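Local coordinates for protein putative Acetyltransferase (PDB 3DDD) that binds coenzyme A and, as a member of the GNAT family, probably transfers an acyl group from it to an acceptor substrate, at residues Asp29-Met33 with Cys65-Phe69; Ala224-Leu229 with Leu251-Phe255; Ile239-Asn245 with Val276-Ile282. All coordinates share one frame; numbering follows the deposited sequence.

Contact 1 of 3, residues Asp29-Met33 with Cys65-Phe69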
loop_
_atom_site.group_PDB
_atom_site.type_symbol
_atom_site.label_atom_id
_atom_site.label_comp_id
_atom_site.label_asym_id
_atom_site.label_seq_id
_atom_site.Cartn_x
_atom_site.Cartn_y
_atom_site.Cartn_z
ATOM N N ASP A 29 -13.788 3.137 -14.610
ATOM C CA ASP A 29 -12.955 4.314 -14.424
ATOM C C ASP A 29 -11.435 4.026 -14.359
ATOM O O ASP A 29 -10.653 4.938 -14.038
ATOM C CB ASP A 29 -13.363 5.027 -13.140
ATOM C CG ASP A 29 -14.767 5.541 -13.192
ATOM O OD1 ASP A 29 -15.085 6.366 -14.063
ATOM O OD2 ASP A 29 -15.568 5.128 -12.360
ATOM N N ILE A 30 -11.021 2.792 -14.675
ATOM C CA ILE A 30 -9.622 2.375 -14.469
ATOM C C ILE A 30 -8.644 3.218 -15.282
ATOM O O ILE A 30 -7.607 3.633 -14.770
ATOM C CB ILE A 30 -9.412 0.845 -14.751
ATOM C CG1 ILE A 30 -10.000 0.015 -13.611
ATOM C CG2 ILE A 30 -7.921 0.456 -14.839
ATOM C CD1 ILE A 30 -9.075 -0.101 -12.423
ATOM N N GLU A 31 -8.977 3.491 -16.535
ATOM C CA GLU A 31 -8.075 4.253 -17.377
ATOM C C GLU A 31 -7.869 5.663 -16.801
ATOM O O GLU A 31 -6.733 6.146 -16.712
ATOM C CB GLU A 31 -8.548 4.280 -18.831
ATOM C CG GLU A 31 -8.436 2.893 -19.604
ATOM C CD GLU A 31 -7.031 2.216 -19.559
ATOM O OE1 GLU A 31 -5.999 2.898 -19.352
ATOM O OE2 GLU A 31 -6.954 0.975 -19.722
ATOM N N ASP A 32 -8.956 6.305 -16.383
ATOM C CA ASP A 32 -8.843 7.620 -15.761
ATOM C C ASP A 32 -8.026 7.593 -14.477
ATOM O O ASP A 32 -7.221 8.488 -14.228
ATOM C CB ASP A 32 -10.237 8.226 -15.501
ATOM C CG ASP A 32 -10.964 8.578 -16.783
ATOM O OD1 ASP A 32 -10.325 8.533 -17.865
ATOM O OD2 ASP A 32 -12.156 8.936 -16.708
HETATM N N MSE A 33 -8.228 6.582 -13.649
HETATM C CA MSE A 33 -7.484 6.506 -12.399
HETATM C C MSE A 33 -6.003 6.425 -12.742
HETATM O O MSE A 33 -5.170 7.118 -12.134
HETATM C CB MSE A 33 -7.914 5.279 -11.576
HETATM C CG MSE A 33 -9.344 5.362 -11.085
HETATM SE SE MSE A 33 -10.130 3.679 -10.537
HETATM C CE MSE A 33 -8.884 3.137 -9.166
ATOM N N CYS A 65 -12.846 3.686 -3.802
ATOM C CA CYS A 65 -12.182 4.722 -4.559
ATOM C C CYS A 65 -13.124 5.893 -4.878
ATOM O O CYS A 65 -14.179 5.725 -5.487
ATOM C CB CYS A 65 -11.547 4.132 -5.808
ATOM S SG CYS A 65 -10.734 5.395 -6.828
ATOM N N LEU A 66 -12.726 7.075 -4.416
ATOM C CA LEU A 66 -13.407 8.343 -4.758
ATOM C C LEU A 66 -12.658 9.055 -5.879
ATOM O O LEU A 66 -11.431 9.123 -5.846
ATOM C CB LEU A 66 -13.535 9.250 -3.530
ATOM C CG LEU A 66 -14.459 8.703 -2.430
ATOM C CD1 LEU A 66 -14.642 9.774 -1.435
ATOM C CD2 LEU A 66 -15.805 8.201 -2.996
ATOM N N LEU A 67 -13.403 9.533 -6.884
ATOM C CA LEU A 67 -12.838 10.230 -8.058
ATOM C C LEU A 67 -13.439 11.616 -8.153
ATOM O O LEU A 67 -14.645 11.740 -7.978
ATOM C CB LEU A 67 -13.179 9.501 -9.351
ATOM C CG LEU A 67 -12.497 8.187 -9.711
ATOM C CD1 LEU A 67 -12.953 7.867 -11.088
ATOM C CD2 LEU A 67 -10.985 8.258 -9.647
ATOM N N ALA A 68 -12.603 12.632 -8.422
ATOM C CA ALA A 68 -13.025 14.044 -8.545
ATOM C C ALA A 68 -12.933 14.473 -10.008
ATOM O O ALA A 68 -11.924 14.258 -10.674
ATOM C CB ALA A 68 -12.165 14.949 -7.681
ATOM N N PHE A 69 -14.007 15.044 -10.505
ATOM C CA PHE A 69 -14.143 15.379 -11.898
ATOM C C PHE A 69 -14.464 16.862 -11.980
ATOM O O PHE A 69 -15.295 17.364 -11.217
ATOM C CB PHE A 69 -15.314 14.595 -12.512
ATOM C CG PHE A 69 -15.021 13.153 -12.774
ATOM C CD1 PHE A 69 -14.499 12.745 -13.993
ATOM C CD2 PHE A 69 -15.304 12.186 -11.821
ATOM C CE1 PHE A 69 -14.243 11.397 -14.242
ATOM C CE2 PHE A 69 -15.043 10.846 -12.063
ATOM C CZ PHE A 69 -14.520 10.452 -13.271
#
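Mainly apolar helix-on-strand packing, with two acids at its border, joins the first turn of helix 30-41 to strand 65-70, with Asp29, Asp32 and Met33 laid against Cys65, Leu67 and Phe69. The strand residues in contact are every second one, as expected of one face of a β-strand; Leu66 and Ala68 point to its other side, where helix 103-118 covers them. Leu67 sits at the middle, its two methyls dividing the helix turn between them. CD1 of Leu67 presses on Asp29 CB at 3.5 Å, whereas its CD2 meets Met33 CG at 3.6 Å, the Met33 and Leu67 side chains crossing at about a right angle. Met33, a selenomethionine, bends at its third torsion (chi3 58°), and this turn carries CE to Cys65 SG at 3.7 Å. In a GNAT domain such helices lie against the central sheet, and here strand 65-70 pairs antiparallel with both strand 21-24 and strand 73-82. Asp29 occupies the N-cap position, yet its carboxylate makes no capping bond: OD1 forms a salt bridge with Arg23 and OD2 accepts from Thr26 N, which satisfies both oxygens of this buried group. The helix turn itself is closed by the backbone bond from Met33 N to Asp29 O, 3.0 Å. Phe69 receives the two acids at its edge, near the ring plane, with Asp29 OD1 4.2 Å from Phe69 CZ and Asp32 OD2 4.1 Å from Phe69 CE1. The carboxylate of Asp32 is turned 66° from the ring.

Contact 2 of 3, residues Ala224-Leu229 with Leu251-Phe255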
loop_
_atom_site.group_PDB
_atom_site.type_symbol
_atom_site.label_atom_id
_atom_site.label_comp_id
_atom_site.label_asym_id
_atom_site.label_seq_id
_atom_site.Cartn_x
_atom_site.Cartn_y
_atom_site.Cartn_z
ATOM N N ALA A 224 13.971 -14.711 7.473
ATOM C CA ALA A 224 13.710 -13.575 6.541
ATOM C C ALA A 224 14.750 -13.557 5.433
ATOM O O ALA A 224 14.401 -13.350 4.256
ATOM C CB ALA A 224 13.696 -12.234 7.251
ATOM N N GLU A 225 16.022 -13.767 5.783
ATOM C CA GLU A 225 17.065 -13.794 4.754
ATOM C C GLU A 225 16.828 -14.895 3.717
ATOM O O GLU A 225 16.907 -14.619 2.531
ATOM C CB GLU A 225 18.457 -13.922 5.353
ATOM C CG GLU A 225 19.553 -13.869 4.302
ATOM C CD GLU A 225 20.911 -14.182 4.876
ATOM O OE1 GLU A 225 21.593 -13.245 5.337
ATOM O OE2 GLU A 225 21.291 -15.370 4.866
ATOM N N LYS A 226 16.557 -16.125 4.162
ATOM C CA LYS A 226 16.269 -17.255 3.250
ATOM C C LYS A 226 15.186 -16.847 2.261
ATOM O O LYS A 226 15.307 -17.077 1.059
ATOM C CB LYS A 226 15.717 -18.501 3.976
ATOM C CG LYS A 226 16.575 -19.120 5.025
ATOM C CD LYS A 226 15.880 -20.356 5.661
ATOM C CE LYS A 226 16.406 -21.667 5.097
ATOM N NZ LYS A 226 15.376 -22.735 5.160
ATOM N N ILE A 227 14.097 -16.279 2.778
ATOM C CA ILE A 227 12.984 -15.887 1.901
ATOM C C ILE A 227 13.462 -14.788 0.935
ATOM O O ILE A 227 13.246 -14.876 -0.272
ATOM C CB ILE A 227 11.743 -15.464 2.690
ATOM C CG1 ILE A 227 11.213 -16.644 3.508
ATOM C CG2 ILE A 227 10.644 -14.898 1.751
ATOM C CD1 ILE A 227 10.283 -16.207 4.642
ATOM N N LEU A 228 14.165 -13.780 1.449
ATOM C CA LEU A 228 14.540 -12.675 0.590
ATOM C C LEU A 228 15.473 -13.123 -0.539
ATOM O O LEU A 228 15.314 -12.675 -1.671
ATOM C CB LEU A 228 15.106 -11.505 1.388
ATOM C CG LEU A 228 15.222 -10.190 0.627
ATOM C CD1 LEU A 228 13.950 -9.851 -0.120
ATOM C CD2 LEU A 228 15.656 -9.072 1.574
ATOM N N LEU A 229 16.420 -14.009 -0.244
ATOM C CA LEU A 229 17.326 -14.531 -1.276
ATOM C C LEU A 229 16.563 -15.254 -2.389
ATOM O O LEU A 229 16.871 -15.073 -3.555
ATOM C CB LEU A 229 18.374 -15.492 -0.681
ATOM C CG LEU A 229 19.458 -14.984 0.260
ATOM C CD1 LEU A 229 20.177 -16.215 0.857
ATOM C CD2 LEU A 229 20.457 -14.078 -0.418
ATOM N N LEU A 251 19.413 -6.785 7.327
ATOM C CA LEU A 251 19.108 -7.916 6.455
ATOM C C LEU A 251 19.398 -7.573 4.999
ATOM O O LEU A 251 20.018 -8.339 4.270
ATOM C CB LEU A 251 17.607 -8.288 6.606
ATOM C CG LEU A 251 17.050 -9.438 5.737
ATOM C CD1 LEU A 251 17.258 -10.786 6.401
ATOM C CD2 LEU A 251 15.559 -9.222 5.409
ATOM N N ILE A 252 18.936 -6.417 4.552
ATOM C CA ILE A 252 19.004 -6.099 3.121
ATOM C C ILE A 252 20.386 -5.648 2.655
ATOM O O ILE A 252 20.646 -5.608 1.455
ATOM C CB ILE A 252 17.914 -5.096 2.706
ATOM C CG1 ILE A 252 18.084 -3.749 3.423
ATOM C CG2 ILE A 252 16.542 -5.707 2.998
ATOM C CD1 ILE A 252 17.450 -2.590 2.674
ATOM N N LYS A 253 21.282 -5.359 3.600
ATOM C CA LYS A 253 22.609 -4.866 3.269
ATOM C C LYS A 253 23.388 -5.778 2.348
ATOM O O LYS A 253 24.164 -5.290 1.540
ATOM C CB LYS A 253 23.413 -4.581 4.543
ATOM C CG LYS A 253 22.950 -3.303 5.264
ATOM C CD LYS A 253 23.743 -3.023 6.596
ATOM C CE LYS A 253 23.338 -1.658 7.211
ATOM N NZ LYS A 253 23.701 -1.561 8.651
ATOM N N ILE A 254 23.181 -7.085 2.430
ATOM C CA ILE A 254 23.933 -8.001 1.537
ATOM C C ILE A 254 23.534 -7.850 0.052
ATOM O O ILE A 254 24.211 -8.371 -0.838
ATOM C CB ILE A 254 23.820 -9.499 1.967
ATOM C CG1 ILE A 254 22.348 -9.932 2.093
ATOM C CG2 ILE A 254 24.561 -9.710 3.268
ATOM C CD1 ILE A 254 22.168 -11.409 2.296
ATOM N N PHE A 255 22.436 -7.146 -0.203
ATOM C CA PHE A 255 21.993 -6.869 -1.567
ATOM C C PHE A 255 22.542 -5.521 -2.062
ATOM O O PHE A 255 22.221 -5.082 -3.146
ATOM C CB PHE A 255 20.459 -6.873 -1.627
ATOM C CG PHE A 255 19.834 -8.217 -1.331
ATOM C CD1 PHE A 255 19.520 -8.590 -0.040
ATOM C CD2 PHE A 255 19.510 -9.082 -2.365
ATOM C CE1 PHE A 255 18.925 -9.820 0.227
ATOM C CE2 PHE A 255 18.924 -10.318 -2.123
ATOM C CZ PHE A 255 18.633 -10.691 -0.816
#
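The Phe255 ring is the flat group here: Ile252 O lies in its plane at the edge, and the methyl-bearing ends of Leu228 and Leu229 approach it obliquely from helix 221-233. Leu228 CD2 is 3.6 Å from Phe255 CE1, and Leu229 CD2 reaches Phe255 CZ at 3.9 Å; beyond these segments the ring also meets that of Phe232, with planes at about 35°. The contact packs helix 221-233 of the second GNAT domain against residues 251-255, which begin within helix 246-252, and apolar side chains carry nearly all of it. Leu228 touches three residues of 251-255. A chi1 of -166° swings its branch away from its own N and across to the other segment, where CD2 serves Leu251 and Ile252 CG2 as well as the ring. Leu251, four residues before Phe255, meets the same helix. Its CD2 lies 3.8 Å from Leu228 CD2, while CD1 pushes in against the backbone of the facing helix, 3.3 Å from Glu225 N, and also touches the CB atoms of Ala224 and Glu225. Ala224 and Leu251 both touch Tyr280 of strand 279-281, and Leu228 touches Ile213 of strand 212-218, so the buried side of the pair rests on β-structure. At the outer side Glu225 crosses Ile254 at about a right angle; its extended chain brings the carboxylate past that isoleucine to a salt bridge between OE2 and Lys156. The other oxygen of Glu225, OE1, stops 3.6 Å from Ile254 CD1.

Contact 3 of 3, residues Ile239-Asn245 with Val276-Ile282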
loop_
_atom_site.group_PDB
_atom_site.type_symbol
_atom_site.label_atom_id
_atom_site.label_comp_id
_atom_site.label_asym_id
_atom_site.label_seq_id
_atom_site.Cartn_x
_atom_site.Cartn_y
_atom_site.Cartn_z
ATOM N N ILE A 239 11.757 -3.637 -1.755
ATOM C CA ILE A 239 11.210 -3.955 -0.449
ATOM C C ILE A 239 10.980 -2.645 0.291
ATOM O O ILE A 239 11.748 -1.683 0.159
ATOM C CB ILE A 239 12.170 -4.912 0.354
ATOM C CG1 ILE A 239 11.519 -5.359 1.665
ATOM C CG2 ILE A 239 13.488 -4.242 0.562
ATOM C CD1 ILE A 239 12.207 -6.456 2.450
ATOM N N ILE A 240 9.883 -2.573 1.036
ATOM C CA ILE A 240 9.594 -1.385 1.823
ATOM C C ILE A 240 9.616 -1.816 3.287
ATOM O O ILE A 240 8.723 -2.549 3.756
ATOM C CB ILE A 240 8.231 -0.739 1.454
ATOM C CG1 ILE A 240 8.179 -0.378 -0.026
ATOM C CG2 ILE A 240 8.035 0.484 2.245
ATOM C CD1 ILE A 240 6.782 -0.059 -0.531
ATOM N N ILE A 241 10.628 -1.314 3.985
ATOM C CA ILE A 241 10.971 -1.701 5.334
ATOM C C ILE A 241 10.484 -0.668 6.352
ATOM O O ILE A 241 10.755 0.516 6.190
ATOM C CB ILE A 241 12.517 -1.782 5.457
ATOM C CG1 ILE A 241 13.060 -2.872 4.534
ATOM C CG2 ILE A 241 12.919 -2.068 6.863
ATOM C CD1 ILE A 241 14.552 -2.984 4.641
ATOM N N PRO A 242 9.833 -1.117 7.432
ATOM C CA PRO A 242 9.518 -0.198 8.512
ATOM C C PRO A 242 10.819 0.091 9.249
ATOM O O PRO A 242 11.501 -0.837 9.651
ATOM C CB PRO A 242 8.540 -0.985 9.387
ATOM C CG PRO A 242 8.309 -2.275 8.721
ATOM C CD PRO A 242 9.417 -2.490 7.745
ATOM N N GLU A 243 11.148 1.363 9.418
ATOM C CA GLU A 243 12.469 1.766 9.918
ATOM C C GLU A 243 12.690 1.328 11.384
ATOM O O GLU A 243 13.827 1.306 11.858
ATOM C CB GLU A 243 12.647 3.289 9.719
ATOM C CG GLU A 243 14.053 3.861 9.960
ATOM C CD GLU A 243 14.196 5.325 9.520
ATOM O OE1 GLU A 243 13.191 5.961 9.158
ATOM O OE2 GLU A 243 15.325 5.852 9.549
ATOM N N VAL A 244 11.606 0.976 12.082
ATOM C CA VAL A 244 11.669 0.487 13.465
ATOM C C VAL A 244 12.002 -0.997 13.592
ATOM O O VAL A 244 12.173 -1.475 14.701
ATOM C CB VAL A 244 10.344 0.711 14.226
ATOM C CG1 VAL A 244 10.148 2.193 14.528
ATOM C CG2 VAL A 244 9.176 0.113 13.473
ATOM N N ASN A 245 12.047 -1.730 12.478
ATOM C CA ASN A 245 12.505 -3.110 12.496
ATOM C C ASN A 245 13.991 -2.981 12.296
ATOM O O ASN A 245 14.446 -2.744 11.177
ATOM C CB ASN A 245 11.857 -3.935 11.378
ATOM C CG ASN A 245 12.227 -5.395 11.439
ATOM O OD1 ASN A 245 13.288 -5.742 11.920
ATOM N ND2 ASN A 245 11.348 -6.268 10.938
ATOM N N VAL A 276 6.083 -5.495 14.945
ATOM C CA VAL A 276 6.833 -4.888 13.860
ATOM C C VAL A 276 8.272 -5.449 13.764
ATOM O O VAL A 276 8.937 -5.281 12.744
ATOM C CB VAL A 276 6.842 -3.344 14.025
ATOM C CG1 VAL A 276 7.784 -2.933 15.179
ATOM C CG2 VAL A 276 7.192 -2.659 12.701
ATOM N N ASP A 277 8.721 -6.105 14.839
ATOM C CA ASP A 277 10.012 -6.797 14.865
ATOM C C ASP A 277 10.045 -7.981 13.905
ATOM O O ASP A 277 11.096 -8.300 13.351
ATOM C CB ASP A 277 10.433 -7.217 16.306
ATOM C CG ASP A 277 9.442 -8.158 16.990
ATOM O OD1 ASP A 277 8.359 -7.685 17.384
ATOM O OD2 ASP A 277 9.759 -9.358 17.182
ATOM N N ILE A 278 8.892 -8.596 13.654
ATOM C CA ILE A 278 8.821 -9.693 12.665
ATOM C C ILE A 278 8.397 -9.254 11.266
ATOM O O ILE A 278 8.268 -10.085 10.356
ATOM C CB ILE A 278 7.946 -10.900 13.141
ATOM C CG1 ILE A 278 6.456 -10.550 13.296
ATOM C CG2 ILE A 278 8.539 -11.499 14.432
ATOM C CD1 ILE A 278 5.575 -11.808 13.390
ATOM N N TYR A 279 8.161 -7.950 11.115
ATOM C CA TYR A 279 7.536 -7.376 9.943
ATOM C C TYR A 279 8.630 -6.652 9.193
ATOM O O TYR A 279 9.056 -5.570 9.627
ATOM C CB TYR A 279 6.439 -6.394 10.359
ATOM C CG TYR A 279 5.513 -5.894 9.253
ATOM C CD1 TYR A 279 5.382 -6.561 8.035
ATOM C CD2 TYR A 279 4.700 -4.812 9.471
ATOM C CE1 TYR A 279 4.475 -6.115 7.068
ATOM C CE2 TYR A 279 3.797 -4.359 8.515
ATOM C CZ TYR A 279 3.686 -5.010 7.322
ATOM O OH TYR A 279 2.795 -4.544 6.377
ATOM N N TYR A 280 9.095 -7.270 8.098
ATOM C CA TYR A 280 10.306 -6.839 7.387
ATOM C C TYR A 280 10.003 -6.013 6.159
ATOM O O TYR A 280 10.778 -5.160 5.817
ATOM C CB TYR A 280 11.162 -8.038 6.961
ATOM C CG TYR A 280 11.906 -8.666 8.094
ATOM C CD1 TYR A 280 11.265 -9.521 8.976
ATOM C CD2 TYR A 280 13.234 -8.375 8.315
ATOM C CE1 TYR A 280 11.932 -10.082 10.050
ATOM C CE2 TYR A 280 13.916 -8.932 9.403
ATOM C CZ TYR A 280 13.258 -9.788 10.254
ATOM O OH TYR A 280 13.921 -10.354 11.325
ATOM N N GLY A 281 8.882 -6.289 5.506
ATOM C CA GLY A 281 8.509 -5.630 4.276
ATOM C C GLY A 281 7.008 -5.436 4.269
ATOM O O GLY A 281 6.238 -6.402 4.377
ATOM N N ILE A 282 6.575 -4.186 4.155
ATOM C CA ILE A 282 5.155 -3.912 4.130
ATOM C C ILE A 282 4.599 -4.389 2.791
ATOM O O ILE A 282 5.333 -4.557 1.809
ATOM C CB ILE A 282 4.818 -2.414 4.450
ATOM C CG1 ILE A 282 5.133 -1.474 3.295
ATOM C CG2 ILE A 282 5.528 -1.923 5.722
ATOM C CD1 ILE A 282 4.519 -0.082 3.512
HETATM O O HOH W 1 7.863 -4.650 0.841
#
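A classic β-bulge, Tyr280 and Gly281 facing Leu216, lies on the side of strand 279-281 that pairs with strand 212-218; beside it, in the second GNAT domain, residues 239-245 meet 276-282. The axes of 239-242 and 279-281 approach to 5.1 Å, their N-to-C directions 147° apart. Ile282 N donates to Ile240 O at 2.7 Å, a fairly straight bond (N-H···O 161°), and Gly281 CA adds a CH···O contact to the same oxygen. A water bridges Ile240 N and Ile282 O. Pro242 CG lies 3.5 Å from Tyr279 O, and the Val244 and Val276 CG2 methyls are tight at 3.5 Å. At the end of the type I turn Pro242-Asn245, a chi1 of -175° carries the Asn245 amide across, and ND2 donates to Tyr279 O at 2.7 Å; that acceptor is in the amide plane, whereas the donor stands above the carbonyl plane. ND2 also lies 3.6 Å above the centre of the Tyr280 ring. Asn245 is the N-cap of helix 246-252, OD1 making weak bonds to Asp247 N and Ala248 N. A leucine in its place would probably leave Tyr279 O without this donor and those N-H groups uncapped. One buried, polar amide thus ties a helix start to the neighbouring strand.

In the fold
Contacts 2 and 3 form one continuous packed region, with centres 13 Å apart. Their segments alternate along the chain: helix 221-233 leads into strand 238-242, which leads into helix 246-252. Direct packing joins them, with Ile252 CD1 3.5 Å from Ile241 CD1 and Leu251 CD2 3.8 Å from Tyr280 CD2. Contact 1 stands apart in the first GNAT domain, on the opposite side of the chain's centre, its centre 37 Å from that of contact 2 and 31 Å from that of contact 3. The bound coenzyme A lies about 12 Å from the side chains of Leu67 in contact 1 and Ile282 in contact 3, while contact 2 is remote from the known coenzyme A-binding residues.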